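Long-range contact in hypothetical oxidoreductase YDHF (Escherichia coli, PDB 1OG6), which probably works as an NADPH-dependent oxidoreductase of the aldo-keto reductase family, built as an alpha/beta barrel: residues C[47-52]-C[76-81]. Residues are numbered along the deposited sequence; the frame is centred on the assembly and turned at random.
Sequences TTVDHA and ERMEIV. With NAP (NADP nicotinamide-adenine-dinucleotide phosphate), chain F.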
# COMPACT_ATOMS: atom_id res chain seq x y z
N THR C 47 4.15 -30.32 16.98
CA THR C 47 5.24 -30.07 17.90
C THR C 47 5.44 -28.60 18.23
O THR C 47 6.05 -28.26 19.24
CB THR C 47 6.55 -30.63 17.33
OG1 THR C 47 6.80 -30.04 16.05
CG2 THR C 47 6.47 -32.14 17.19
N THR C 48 4.92 -27.72 17.37
CA THR C 48 5.06 -26.29 17.59
C THR C 48 3.96 -25.82 18.51
O THR C 48 2.79 -26.08 18.25
CB THR C 48 4.94 -25.51 16.28
OG1 THR C 48 5.72 -26.17 15.27
CG2 THR C 48 5.44 -24.10 16.44
N VAL C 49 4.32 -25.14 19.59
CA VAL C 49 3.32 -24.63 20.51
C VAL C 49 3.41 -23.10 20.53
O VAL C 49 4.49 -22.52 20.58
CB VAL C 49 3.50 -25.18 21.94
CG1 VAL C 49 3.45 -26.70 21.92
CG2 VAL C 49 4.79 -24.67 22.54
N ASP C 50 2.24 -22.47 20.49
CA ASP C 50 2.13 -21.02 20.48
C ASP C 50 1.84 -20.46 21.87
O ASP C 50 1.00 -20.98 22.59
CB ASP C 50 1.02 -20.61 19.52
CG ASP C 50 1.01 -19.13 19.24
OD1 ASP C 50 1.99 -18.64 18.65
OD2 ASP C 50 0.02 -18.47 19.62
N HIS C 51 2.55 -19.39 22.22
CA HIS C 51 2.39 -18.72 23.50
C HIS C 51 2.58 -17.23 23.34
O HIS C 51 2.90 -16.76 22.26
CB HIS C 51 3.44 -19.22 24.48
CG HIS C 51 3.05 -20.48 25.18
ND1 HIS C 51 2.02 -20.52 26.10
CD2 HIS C 51 3.53 -21.74 25.09
CE1 HIS C 51 1.89 -21.76 26.54
NE2 HIS C 51 2.79 -22.51 25.94
N ALA C 52 2.40 -16.49 24.43
CA ALA C 52 2.58 -15.05 24.38
C ALA C 52 2.74 -14.37 25.74
O ALA C 52 2.37 -14.91 26.79
CB ALA C 52 1.45 -14.39 23.61
N GLU C 76 12.68 -30.88 24.24
CA GLU C 76 13.35 -31.17 22.98
C GLU C 76 12.40 -31.57 21.86
O GLU C 76 12.71 -31.43 20.68
CB GLU C 76 14.38 -32.29 23.14
CG GLU C 76 14.99 -32.46 24.51
CD GLU C 76 14.21 -33.45 25.36
OE1 GLU C 76 13.99 -34.59 24.90
OE2 GLU C 76 13.83 -33.08 26.50
N ARG C 77 11.22 -32.06 22.23
CA ARG C 77 10.24 -32.50 21.25
C ARG C 77 9.33 -31.43 20.68
O ARG C 77 8.43 -31.75 19.91
CB ARG C 77 9.38 -33.60 21.86
CG ARG C 77 10.15 -34.80 22.34
CD ARG C 77 9.18 -35.85 22.80
NE ARG C 77 8.27 -36.24 21.73
CZ ARG C 77 7.15 -36.93 21.91
NH1 ARG C 77 6.79 -37.31 23.13
NH2 ARG C 77 6.39 -37.25 20.87
N MET C 78 9.56 -30.18 21.03
CA MET C 78 8.70 -29.11 20.54
C MET C 78 9.42 -27.81 20.25
O MET C 78 10.60 -27.64 20.57
CB MET C 78 7.61 -28.84 21.58
CG MET C 78 8.17 -28.51 22.95
SD MET C 78 6.95 -28.55 24.26
CE MET C 78 7.21 -26.94 24.96
N GLU C 79 8.70 -26.90 19.61
CA GLU C 79 9.22 -25.59 19.29
C GLU C 79 8.32 -24.64 20.06
O GLU C 79 7.10 -24.75 19.99
CB GLU C 79 9.11 -25.29 17.79
CG GLU C 79 9.86 -26.25 16.90
CD GLU C 79 9.05 -27.46 16.51
OE1 GLU C 79 9.56 -28.32 15.77
OE2 GLU C 79 7.88 -27.55 16.94
N ILE C 80 8.91 -23.73 20.82
CA ILE C 80 8.12 -22.79 21.59
C ILE C 80 8.13 -21.43 20.90
O ILE C 80 9.18 -20.91 20.51
CB ILE C 80 8.65 -22.68 23.04
CG1 ILE C 80 8.47 -24.03 23.73
CG2 ILE C 80 7.89 -21.64 23.81
CD1 ILE C 80 8.81 -24.04 25.19
N VAL C 81 6.94 -20.89 20.71
CA VAL C 81 6.75 -19.60 20.07
C VAL C 81 6.09 -18.69 21.10
O VAL C 81 5.16 -19.10 21.79
CB VAL C 81 5.81 -19.70 18.85
CG1 VAL C 81 5.54 -18.33 18.28
CG2 VAL C 81 6.42 -20.59 17.79
PA NAP F . -9.81 -20.70 16.89
O1A NAP F . -10.76 -19.96 16.17
O2A NAP F . -8.93 -21.81 16.34
O5B NAP F . -10.50 -21.36 18.18
C5B NAP F . -11.76 -22.03 17.99
C4B NAP F . -12.49 -21.92 19.37
O4B NAP F . -13.78 -22.58 19.11
C3B NAP F . -11.86 -22.76 20.51
O3B NAP F . -11.92 -21.93 21.67
C2B NAP F . -12.72 -24.00 20.69
O2B NAP F . -13.01 -24.30 22.05
C1B NAP F . -14.04 -23.70 19.91
N9A NAP F . -14.41 -24.84 19.09
C8A NAP F . -13.65 -25.68 18.29
N7A NAP F . -14.35 -26.62 17.68
C5A NAP F . -15.64 -26.39 18.13
C6A NAP F . -16.83 -27.08 17.83
N6A NAP F . -16.98 -28.15 17.03
N1A NAP F . -18.01 -26.61 18.44
N3A NAP F . -16.83 -24.80 19.61
C4A NAP F . -15.68 -25.29 19.00
O3 NAP F . -8.77 -19.68 17.53
PN NAP F . -8.69 -18.99 18.94
O1N NAP F . -8.98 -17.56 19.13
O2N NAP F . -7.87 -19.80 19.89
O5D NAP F . -7.33 -18.32 18.37
C5D NAP F . -6.30 -19.07 17.60
C4D NAP F . -4.96 -19.07 18.31
O4D NAP F . -4.08 -18.00 17.88
C3D NAP F . -4.95 -19.03 19.88
O3D NAP F . -4.84 -20.34 20.45
O2D NAP F . -2.63 -18.78 20.77
C1D NAP F . -3.44 -17.36 19.02
N1N NAP F . -3.79 -15.89 19.01
C2N NAP F . -2.89 -14.91 18.50
C3N NAP F . -3.25 -13.57 18.55
C7N NAP F . -2.27 -12.52 17.99
O7N NAP F . -2.63 -11.37 18.06
N7N NAP F . -1.12 -12.86 17.48
C4N NAP F . -4.53 -13.14 19.12
C5N NAP F . -5.41 -14.14 19.62
C6N NAP F . -5.06 -15.52 19.58
P2B NAP F . -13.10 -25.81 22.64
O1X NAP F . -11.96 -26.81 22.82
O2X NAP F . -14.35 -25.91 23.48
O3X NAP F . -12.32 -25.12 23.74
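Residues 47-52 and 76-81 pair as neighbouring parallel strands in the (beta/alpha)8 barrel of an aldo-keto reductase. Strands 48-50 and 79-81 run 20° apart, and the chain between them is largely helical, a beta-alpha-beta crossover. Thr48 lies beside Glu79, Val49 beside Ile80 and Asp50 beside Val81. Val49 makes the central backbone bonds. Its N donates to Glu79 O at 2.8 Å, almost straight at 176°, and its O accepts from Val81 N at 2.9 Å. On the barrel's outer side, Val49 CG2 packs alongside Ile80 CG1, 3.9 Å away, and Met78 CE also touches this methyl. Thr48, Asp50, Glu79 and Val81 line the inner side. Near the strand starts, the Glu79 chain bends at chi2 (88°), which turns OE2 toward the hydroxyls of Thr47 and Thr48. Arg4 forms a salt bridge with Glu79 OE1. An alanine in place of Glu79 would probably leave Arg4 without this charged mate and both threonine hydroxyls without their shared acceptor. At the other end, Asp50 OD2 accepts from NADP O2D at 2.9 Å and forms a salt bridge with Lys83, beside the likely proton donor Tyr55. Thr48 OG1, which also bonds to Ser15 N, reaches Glu79 OE2 from above the carboxylate plane at 3.1 Å, whereas Thr47 OG1 meets the syn lone pair of Glu79 OE2 at 2.9 Å.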